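Local coordinates for uncharacterized hypothetical protein (Bacteroides uniformis, PDB 4EIU) that is of unknown function, a DUF3823-family protein whose N-terminal domain belongs to the transthyretin clan and packs against a second, mainly beta part, at residues P78-V83 and Q112-V117; R74-F79 and D228-S233; V162-F167 and G234-N239. One frame throughout, in Å; residues are numbered along the deposited sequence.

Interaction 1: residues P78-V83 and Q112-V117; sequences PFIPLV and QPFLNV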
loop_
_atom_site.group_PDB
_atom_site.type_symbol
_atom_site.label_atom_id
_atom_site.label_comp_id
_atom_site.label_asym_id
_atom_site.label_seq_id
_atom_site.Cartn_x
_atom_site.Cartn_y
_atom_site.Cartn_z
ATOM N N PRO A 78 2.831 2.068 -1.358
ATOM C CA PRO A 78 2.777 1.345 -2.652
ATOM C C PRO A 78 2.341 2.285 -3.787
ATOM O O PRO A 78 1.330 2.083 -4.429
ATOM C CB PRO A 78 1.756 0.239 -2.368
ATOM C CG PRO A 78 0.763 0.920 -1.462
ATOM C CD PRO A 78 1.639 1.754 -0.548
ATOM N N PHE A 79 3.163 3.302 -3.977
ATOM C CA PHE A 79 2.938 4.377 -4.923
ATOM C C PHE A 79 4.259 5.083 -5.254
ATOM O O PHE A 79 5.235 5.037 -4.500
ATOM C CB PHE A 79 1.840 5.352 -4.451
ATOM C CG PHE A 79 2.027 5.887 -3.045
ATOM C CD1 PHE A 79 2.929 6.892 -2.785
ATOM C CD2 PHE A 79 1.239 5.387 -1.991
ATOM C CE1 PHE A 79 3.032 7.423 -1.489
ATOM C CE2 PHE A 79 1.361 5.887 -0.689
ATOM C CZ PHE A 79 2.265 6.892 -0.455
ATOM N N ILE A 80 4.261 5.772 -6.394
ATOM C CA ILE A 80 5.441 6.459 -6.871
ATOM C C ILE A 80 5.945 7.360 -5.764
ATOM O O ILE A 80 5.156 8.122 -5.181
ATOM C CB ILE A 80 5.159 7.303 -8.137
ATOM C CG1 ILE A 80 4.910 6.360 -9.327
ATOM C CG2 ILE A 80 6.364 8.206 -8.461
ATOM C CD1 ILE A 80 4.683 7.076 -10.657
ATOM N N PRO A 81 7.226 7.251 -5.432
ATOM C CA PRO A 81 7.717 8.169 -4.368
ATOM C C PRO A 81 7.453 9.637 -4.649
ATOM O O PRO A 81 7.701 10.117 -5.789
ATOM C CB PRO A 81 9.211 7.906 -4.347
ATOM C CG PRO A 81 9.345 6.502 -4.868
ATOM C CD PRO A 81 8.273 6.337 -5.898
ATOM N N LEU A 82 6.957 10.337 -3.625
ATOM C CA LEU A 82 6.670 11.754 -3.678
ATOM C C LEU A 82 7.916 12.585 -3.435
ATOM O O LEU A 82 7.986 13.723 -3.864
ATOM C CB LEU A 82 5.607 12.099 -2.582
ATOM C CG LEU A 82 4.241 11.416 -2.802
ATOM C CD1 LEU A 82 3.320 11.803 -1.619
ATOM C CD2 LEU A 82 3.623 11.772 -4.166
ATOM N N VAL A 83 8.881 12.036 -2.692
ATOM C CA VAL A 83 10.121 12.708 -2.434
ATOM C C VAL A 83 11.197 11.937 -3.177
ATOM O O VAL A 83 11.501 10.799 -2.825
ATOM C CB VAL A 83 10.426 12.821 -0.926
ATOM C CG1 VAL A 83 11.733 13.624 -0.675
ATOM C CG2 VAL A 83 9.243 13.485 -0.208
ATOM N N GLN A 112 0.043 7.984 -6.919
ATOM C CA GLN A 112 -0.033 7.153 -8.139
ATOM C C GLN A 112 0.348 5.729 -7.695
ATOM O O GLN A 112 1.518 5.372 -7.696
ATOM C CB GLN A 112 0.917 7.712 -9.174
ATOM C CG GLN A 112 0.310 8.963 -9.810
ATOM C CD GLN A 112 1.247 9.749 -10.703
ATOM O OE1 GLN A 112 2.387 10.094 -10.318
ATOM N NE2 GLN A 112 0.770 10.055 -11.909
ATOM N N PRO A 113 -0.665 4.923 -7.305
ATOM C CA PRO A 113 -0.366 3.589 -6.813
ATOM C C PRO A 113 0.223 2.750 -7.945
ATOM O O PRO A 113 -0.129 2.940 -9.070
ATOM C CB PRO A 113 -1.738 3.026 -6.416
ATOM C CG PRO A 113 -2.725 3.816 -7.201
ATOM C CD PRO A 113 -2.108 5.160 -7.466
ATOM N N PHE A 114 1.084 1.799 -7.605
ATOM C CA PHE A 114 1.711 0.994 -8.624
ATOM C C PHE A 114 0.699 0.082 -9.330
ATOM O O PHE A 114 0.768 -0.104 -10.540
ATOM C CB PHE A 114 2.787 0.104 -8.008
ATOM C CG PHE A 114 3.873 0.839 -7.290
ATOM C CD1 PHE A 114 4.412 1.992 -7.813
ATOM C CD2 PHE A 114 4.390 0.349 -6.111
ATOM C CE1 PHE A 114 5.441 2.654 -7.160
ATOM C CE2 PHE A 114 5.416 1.011 -5.453
ATOM C CZ PHE A 114 5.964 2.153 -6.005
ATOM N N LEU A 115 -0.211 -0.490 -8.551
ATOM C CA LEU A 115 -1.190 -1.513 -8.996
ATOM C C LEU A 115 -2.560 -1.274 -8.378
ATOM O O LEU A 115 -2.671 -0.753 -7.267
ATOM C CB LEU A 115 -0.708 -2.918 -8.598
ATOM C CG LEU A 115 0.667 -3.406 -9.121
ATOM C CD1 LEU A 115 1.074 -4.769 -8.520
ATOM C CD2 LEU A 115 0.673 -3.528 -10.658
ATOM N N ASN A 116 -3.592 -1.640 -9.125
ATOM C CA ASN A 116 -4.925 -1.777 -8.619
ATOM C C ASN A 116 -5.245 -3.251 -8.555
ATOM O O ASN A 116 -4.966 -4.002 -9.505
ATOM C CB ASN A 116 -5.904 -1.058 -9.536
ATOM C CG ASN A 116 -5.716 0.438 -9.524
ATOM O OD1 ASN A 116 -5.391 1.024 -8.497
ATOM N ND2 ASN A 116 -5.963 1.068 -10.651
ATOM N N VAL A 117 -5.835 -3.664 -7.451
ATOM C CA VAL A 117 -6.089 -5.080 -7.195
ATOM C C VAL A 117 -7.511 -5.239 -6.713
ATOM O O VAL A 117 -7.899 -4.594 -5.749
ATOM C CB VAL A 117 -5.148 -5.637 -6.105
ATOM C CG1 VAL A 117 -5.395 -7.144 -5.902
ATOM C CG2 VAL A 117 -3.684 -5.310 -6.412
HETATM O O HOH W 1 2.696 8.813 -5.957
#

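Interaction 2: residues R74-F79 and D228-S233; sequences RIDGPF and DTPVGS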
loop_
_atom_site.group_PDB
_atom_site.type_symbol
_atom_site.label_atom_id
_atom_site.label_comp_id
_atom_site.label_asym_id
_atom_site.label_seq_id
_atom_site.Cartn_x
_atom_site.Cartn_y
_atom_site.Cartn_z
ATOM N N ARG A 74 5.169 13.894 5.203
ATOM C CA ARG A 74 5.660 13.031 4.148
ATOM C C ARG A 74 5.020 11.650 4.256
ATOM O O ARG A 74 5.028 11.081 5.337
ATOM C CB ARG A 74 7.182 12.875 4.324
ATOM C CG ARG A 74 7.762 11.840 3.375
ATOM C CD ARG A 74 9.271 11.675 3.508
ATOM N NE ARG A 74 9.638 10.491 2.721
ATOM C CZ ARG A 74 10.826 10.282 2.164
ATOM N NH1 ARG A 74 11.821 11.184 2.268
ATOM N NH2 ARG A 74 11.011 9.173 1.476
ATOM N N ILE A 75 4.524 11.077 3.149
ATOM C CA ILE A 75 4.029 9.714 3.157
ATOM C C ILE A 75 4.827 8.860 2.141
ATOM O O ILE A 75 5.348 9.391 1.165
ATOM C CB ILE A 75 2.512 9.628 2.911
ATOM C CG1 ILE A 75 2.126 10.102 1.481
ATOM C CG2 ILE A 75 1.769 10.446 4.032
ATOM C CD1 ILE A 75 0.678 9.818 1.021
ATOM N N ASP A 76 4.997 7.589 2.456
ATOM C CA ASP A 76 5.615 6.597 1.567
ATOM C C ASP A 76 4.719 5.344 1.573
ATOM O O ASP A 76 4.091 5.007 2.605
ATOM C CB ASP A 76 6.980 6.225 2.128
ATOM C CG ASP A 76 7.983 7.361 2.043
ATOM O OD1 ASP A 76 8.718 7.466 1.043
ATOM O OD2 ASP A 76 8.090 8.127 3.014
ATOM N N GLY A 77 4.665 4.633 0.454
ATOM C CA GLY A 77 3.729 3.553 0.351
ATOM C C GLY A 77 3.873 2.834 -0.961
ATOM O O GLY A 77 4.915 2.991 -1.601
ATOM N N PRO A 78 2.831 2.068 -1.358
ATOM C CA PRO A 78 2.777 1.345 -2.652
ATOM C C PRO A 78 2.341 2.285 -3.787
ATOM O O PRO A 78 1.330 2.083 -4.429
ATOM C CB PRO A 78 1.756 0.239 -2.368
ATOM C CG PRO A 78 0.763 0.920 -1.462
ATOM C CD PRO A 78 1.639 1.754 -0.548
ATOM N N PHE A 79 3.163 3.302 -3.977
ATOM C CA PHE A 79 2.938 4.377 -4.923
ATOM C C PHE A 79 4.259 5.083 -5.254
ATOM O O PHE A 79 5.235 5.037 -4.500
ATOM C CB PHE A 79 1.840 5.352 -4.451
ATOM C CG PHE A 79 2.027 5.887 -3.045
ATOM C CD1 PHE A 79 2.929 6.892 -2.785
ATOM C CD2 PHE A 79 1.239 5.387 -1.991
ATOM C CE1 PHE A 79 3.032 7.423 -1.489
ATOM C CE2 PHE A 79 1.361 5.887 -0.689
ATOM C CZ PHE A 79 2.265 6.892 -0.455
ATOM N N ASP A 228 11.094 -1.031 -4.241
ATOM C CA ASP A 228 11.000 -0.726 -2.830
ATOM C C ASP A 228 10.758 0.721 -2.539
ATOM O O ASP A 228 11.256 1.613 -3.252
ATOM C CB ASP A 228 12.225 -1.264 -2.047
ATOM C CG ASP A 228 13.569 -0.721 -2.533
ATOM O OD1 ASP A 228 13.681 -0.238 -3.666
ATOM O OD2 ASP A 228 14.540 -0.762 -1.757
ATOM N N THR A 229 10.000 0.951 -1.465
ATOM C CA THR A 229 9.662 2.297 -1.006
ATOM C C THR A 229 9.799 2.289 0.522
ATOM O O THR A 229 9.345 1.339 1.190
ATOM C CB THR A 229 8.243 2.766 -1.485
ATOM O OG1 THR A 229 7.223 1.838 -1.088
ATOM C CG2 THR A 229 8.190 2.923 -3.015
ATOM N N PRO A 230 10.519 3.270 1.084
ATOM C CA PRO A 230 11.386 4.242 0.406
ATOM C C PRO A 230 12.509 3.516 -0.318
ATOM O O PRO A 230 12.870 2.368 0.042
ATOM C CB PRO A 230 11.975 5.113 1.533
ATOM C CG PRO A 230 11.507 4.519 2.806
ATOM C CD PRO A 230 10.438 3.493 2.537
ATOM N N VAL A 231 13.018 4.180 -1.339
ATOM C CA VAL A 231 14.048 3.625 -2.222
ATOM C C VAL A 231 15.233 3.205 -1.360
ATOM O O VAL A 231 15.671 3.948 -0.489
ATOM C CB VAL A 231 14.384 4.649 -3.331
ATOM C CG1 VAL A 231 15.665 4.280 -4.072
ATOM C CG2 VAL A 231 13.150 4.673 -4.246
ATOM N N GLY A 232 15.707 2.001 -1.577
ATOM C CA GLY A 232 16.853 1.455 -0.850
ATOM C C GLY A 232 16.473 0.768 0.445
ATOM O O GLY A 232 17.351 0.181 1.105
ATOM N N SER A 233 15.203 0.818 0.844
ATOM C CA SER A 233 14.800 0.202 2.115
ATOM C C SER A 233 14.695 -1.308 1.992
ATOM O O SER A 233 14.750 -1.984 2.991
ATOM C CB SER A 233 13.454 0.707 2.633
ATOM O OG SER A 233 12.391 0.355 1.714
#

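Interaction 3: residues V162-F167 and G234-N239; sequences VTDIQF and GTRRWN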
loop_
_atom_site.group_PDB
_atom_site.type_symbol
_atom_site.label_atom_id
_atom_site.label_comp_id
_atom_site.label_asym_id
_atom_site.label_seq_id
_atom_site.Cartn_x
_atom_site.Cartn_y
_atom_site.Cartn_z
ATOM N N VAL A 162 5.571 -7.246 -11.958
ATOM C CA VAL A 162 4.683 -7.744 -10.920
ATOM C C VAL A 162 5.236 -9.094 -10.448
ATOM O O VAL A 162 5.305 -10.044 -11.224
ATOM C CB VAL A 162 3.244 -7.886 -11.424
ATOM C CG1 VAL A 162 2.342 -8.444 -10.301
ATOM C CG2 VAL A 162 2.723 -6.554 -11.949
ATOM N N THR A 163 5.578 -9.173 -9.166
ATOM C CA THR A 163 6.358 -10.296 -8.612
ATOM C C THR A 163 5.477 -11.356 -7.973
ATOM O O THR A 163 5.877 -12.514 -7.881
ATOM C CB THR A 163 7.421 -9.795 -7.584
ATOM O OG1 THR A 163 6.779 -9.138 -6.469
ATOM C CG2 THR A 163 8.405 -8.780 -8.254
ATOM N N ASP A 164 4.288 -10.981 -7.503
ATOM C CA ASP A 164 3.436 -11.932 -6.788
ATOM C C ASP A 164 2.026 -11.425 -6.570
ATOM O O ASP A 164 1.806 -10.223 -6.614
ATOM C CB ASP A 164 4.053 -12.338 -5.427
ATOM C CG ASP A 164 4.302 -11.157 -4.494
ATOM O OD1 ASP A 164 5.371 -10.542 -4.611
ATOM O OD2 ASP A 164 3.450 -10.894 -3.615
ATOM N N ILE A 165 1.095 -12.367 -6.363
ATOM C CA ILE A 165 -0.229 -12.098 -5.828
ATOM C C ILE A 165 -0.355 -12.838 -4.506
ATOM O O ILE A 165 0.064 -13.987 -4.387
ATOM C CB ILE A 165 -1.367 -12.594 -6.738
ATOM C CG1 ILE A 165 -1.467 -11.716 -7.989
ATOM C CG2 ILE A 165 -2.706 -12.597 -5.974
ATOM C CD1 ILE A 165 -2.333 -12.300 -9.095
ATOM N N GLN A 166 -0.953 -12.187 -3.516
ATOM C CA GLN A 166 -1.211 -12.833 -2.224
ATOM C C GLN A 166 -2.699 -12.953 -2.060
ATOM O O GLN A 166 -3.434 -12.040 -2.461
ATOM C CB GLN A 166 -0.666 -11.979 -1.073
ATOM C CG GLN A 166 0.814 -11.649 -1.189
ATOM C CD GLN A 166 1.677 -12.878 -1.110
ATOM O OE1 GLN A 166 1.457 -13.735 -0.247
ATOM N NE2 GLN A 166 2.674 -12.980 -2.001
ATOM N N PHE A 167 -3.125 -14.070 -1.461
ATOM C CA PHE A 167 -4.484 -14.273 -1.015
ATOM C C PHE A 167 -4.406 -14.446 0.501
ATOM O O PHE A 167 -4.103 -15.525 1.005
ATOM C CB PHE A 167 -5.062 -15.481 -1.742
ATOM C CG PHE A 167 -6.515 -15.735 -1.500
ATOM C CD1 PHE A 167 -7.455 -14.735 -1.630
ATOM C CD2 PHE A 167 -6.955 -17.025 -1.212
ATOM C CE1 PHE A 167 -8.800 -15.002 -1.449
ATOM C CE2 PHE A 167 -8.294 -17.292 -1.029
ATOM C CZ PHE A 167 -9.218 -16.274 -1.135
ATOM N N GLY A 234 14.530 -1.845 0.787
ATOM C CA GLY A 234 14.267 -3.272 0.649
ATOM C C GLY A 234 12.783 -3.628 0.792
ATOM O O GLY A 234 12.432 -4.735 0.442
ATOM N N THR A 235 11.901 -2.722 1.266
ATOM C CA THR A 235 10.494 -3.030 1.441
ATOM C C THR A 235 9.702 -2.820 0.187
ATOM O O THR A 235 9.495 -1.696 -0.230
ATOM C CB THR A 235 9.857 -2.187 2.573
ATOM O OG1 THR A 235 10.717 -2.224 3.701
ATOM C CG2 THR A 235 8.485 -2.733 2.955
ATOM N N ARG A 236 9.224 -3.915 -0.404
ATOM C CA ARG A 236 8.377 -3.824 -1.580
ATOM C C ARG A 236 6.927 -3.975 -1.140
ATOM O O ARG A 236 6.501 -5.037 -0.715
ATOM C CB ARG A 236 8.780 -4.864 -2.621
ATOM C CG ARG A 236 10.251 -4.767 -3.001
ATOM C CD ARG A 236 10.628 -5.679 -4.166
ATOM N NE ARG A 236 10.501 -7.115 -3.846
ATOM C CZ ARG A 236 9.498 -7.919 -4.238
ATOM N NH1 ARG A 236 8.458 -7.505 -4.967
ATOM N NH2 ARG A 236 9.520 -9.176 -3.866
ATOM N N ARG A 237 6.187 -2.876 -1.221
ATOM C CA ARG A 237 4.879 -2.766 -0.579
ATOM C C ARG A 237 3.760 -3.195 -1.533
ATOM O O ARG A 237 3.780 -2.860 -2.719
ATOM C CB ARG A 237 4.631 -1.352 -0.123
ATOM C CG ARG A 237 5.709 -0.798 0.811
ATOM C CD ARG A 237 5.412 0.623 1.358
ATOM N NE ARG A 237 6.617 0.978 2.074
ATOM C CZ ARG A 237 6.810 0.943 3.359
ATOM N NH1 ARG A 237 5.790 0.760 4.219
ATOM N NH2 ARG A 237 8.057 1.124 3.780
ATOM N N TRP A 238 2.821 -3.973 -0.999
ATOM C CA TRP A 238 1.594 -4.354 -1.716
ATOM C C TRP A 238 0.574 -3.281 -1.874
ATOM O O TRP A 238 0.268 -2.491 -0.942
ATOM C CB TRP A 238 0.932 -5.560 -1.038
ATOM C CG TRP A 238 1.700 -6.848 -1.127
ATOM C CD1 TRP A 238 1.907 -7.657 -2.241
ATOM C CD2 TRP A 238 2.409 -7.522 -0.044
ATOM N NE1 TRP A 238 2.640 -8.758 -1.915
ATOM C CE2 TRP A 238 2.963 -8.744 -0.618
ATOM C CE3 TRP A 238 2.556 -7.284 1.324
ATOM C CZ2 TRP A 238 3.695 -9.633 0.135
ATOM C CZ3 TRP A 238 3.311 -8.190 2.075
ATOM C CH2 TRP A 238 3.869 -9.323 1.491
ATOM N N ASN A 239 -0.046 -3.308 -3.054
ATOM C CA ASN A 239 -1.399 -2.774 -3.233
ATOM C C ASN A 239 -2.445 -3.840 -2.920
ATOM O O ASN A 239 -2.194 -5.031 -3.089
ATOM C CB ASN A 239 -1.610 -2.213 -4.633
ATOM C CG ASN A 239 -0.736 -0.989 -4.886
ATOM O OD1 ASN A 239 0.235 -1.081 -5.626
ATOM N ND2 ASN A 239 -1.061 0.129 -4.255
HETATM O O HOH W 2 7.663 -11.419 -4.419
#

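Interaction 1: residues P78-V83 and Q112-V117
The phenyl ring of Phe-114 lies against the backbone running from Pro-78 to Ile-80. Over one face stand the carbonyl carbon of Pro-78 and the amide of Phe-79, both offset toward the rim, with Phe-79 N 3.5 Å above the ring plane. The far end of the ring follows the chain further, CZ coming within 3.3 Å of Phe-79 O. Phe-114 gets there because its CG stands anti to its own carbonyl carbon (chi1 -59°), beside the backbone N.

Two backbone hydrogen bonds join the segments. Phe-114 N donates to Pro-78 O over 3.2 Å, and Ile-80 N donates to Gln-112 O over 3.1 Å. Between them Phe-79 and Pro-113 form one isolated beta bridge, with their CA atoms only 3.9 Å apart. CA-H...O contacts reinforce it, Pro-113 CA lying 3.3 Å from Pro-78 O. A water continues the pairing, donating a hydrogen bond to Ile-80 O and accepting one from Gln-112 N.

Ile-80 reaches obliquely across Gln-112, its CD1 3.8 Å from OE1; that amide oxygen has its hydrogen-bond partner in Lys-148 of the helix 142-149. Further out, the side-chain amide of Asn-239 ties the corner. Ile-225, Tyr-227 and Thr-229 also pack against Phe-114.

The motif is an isolated antiparallel beta bridge, with Phe-79 and Pro-113 as its non-hydrogen-bonded pair, joining the loop after strand 69-76 to the linker between strands 104-111 and 115-126, at the junction of the N-terminal domain with the following beta sheet.

Interaction 2: residues R74-F79 and D228-S233
Thr-229 OG1 donates to Gly-77 O across a short 2.6 Å bond, the one hydrogen bond that joins these segments. The hydroxyl approaches from above the carbonyl plane, 52° out of it, with a C=O...O angle of 126°. A chi1 of 55° sets OG1 between the backbone N and the carbonyl carbon of Thr-229, while the methyl CG2 lies anti to that carbonyl carbon. The same methyl lies 3.9 Å from Phe-79 O, so the two branches of one threonine touch carbonyls two residues apart.

Gly-77 O also takes a weak bond from Phe-79 N, closing the inverse gamma turn centred on Pro-78. The Phe-79 ring lies back over the chain, with Gly-77 N 3.4 Å above one of its faces. A CB on Gly-77 would run into the ring at CE2, consistent with a glycine at this place.

Pro-230, which follows a cis peptide bond, packs its CB on the end of strand 69-76, 4.0 Å from Asp-76 OD1. The carboxylate it touches is gripped side-on by Arg-74: NE bonds to OD2, and NH2 to OD1 at 2.9 Å, both on syn lone pairs. Arg-35 forms a further salt bridge to OD2, so this buried acid is likely to remain charged. A type II turn runs from Pro-230 to Ser-233, whose N and OG both donate to Pro-230 O.

Arg-74 and Asp-76 end strand 69-76, whose neighbour in the sheet, strand 35-40, supplies Arg-35. The loop 228-233, lying between strands 216-225 and 239-247, thereby rests against the end of the N-terminal sheet, with Phe-114 packed on Thr-229 and Arg-237 on Pro-230.

Interaction 3: residues V162-F167 and G234-N239
Asp-164 and Trp-238 cross at about a right angle, carboxylate and ring planes 86° apart, with the indole presenting its edge to the acid. Trp-238 NE1 donates to the syn lone pair of Asp-164 OD2, 2.8 Å away and almost straight at 175°. Gln-166 NE2 reaches that same oxygen from above the carboxylate plane. Gln-166 also lies against the indole, its CG 3.5 Å from Trp-238 NE1 and its amide plane turned 52° from the ring.

Asp-164 OD1 accepts from Thr-163 OG1 and from a water that also bonds Arg-236 NH2, while Arg-224 adds a salt bridge. Arg-236 NH1 in turn donates to Thr-163 OG1 over 2.8 Å, the hydroxyl tilted from the guanidinium plane. An alanine in place of Asp-164 would probably leave the indole N-H and the Gln-166 amide without their shared acceptor and Arg-224 without its charged partner.

On this four-stranded antiparallel sheet the buried Asp-164 links strand 162-170, across strand 216-225, which supplies Arg-224, to the segment entering edge strand 239-247.

How the interactions relate
The loop between strands 216-225 and 239-247 connects the contacts: 228-233 meets the N-terminal domain in interaction 2, and 234-239 meets strand 162-170 in interaction 3. The centres of these two lie about 13 Å apart, and Arg-237 NE holds Thr-229 O at 2.9 Å. Interactions 1 and 2 share Pro-78 and Phe-79, with centres about 9 Å apart; Thr-229 CG2 packs 3.8 Å from Phe-114 CZ. Asn-239 joins interactions 1 and 3, its OD1 3.0 Å from Leu-115 N and its ND2 3.1 Å from Pro-78 O, probable hydrogen bonds. PEG, probably from crystallisation, is found about 3 Å from the Arg-74 side chain and, at interaction 3, about 4 Å from that of Trp-238; no active site is known.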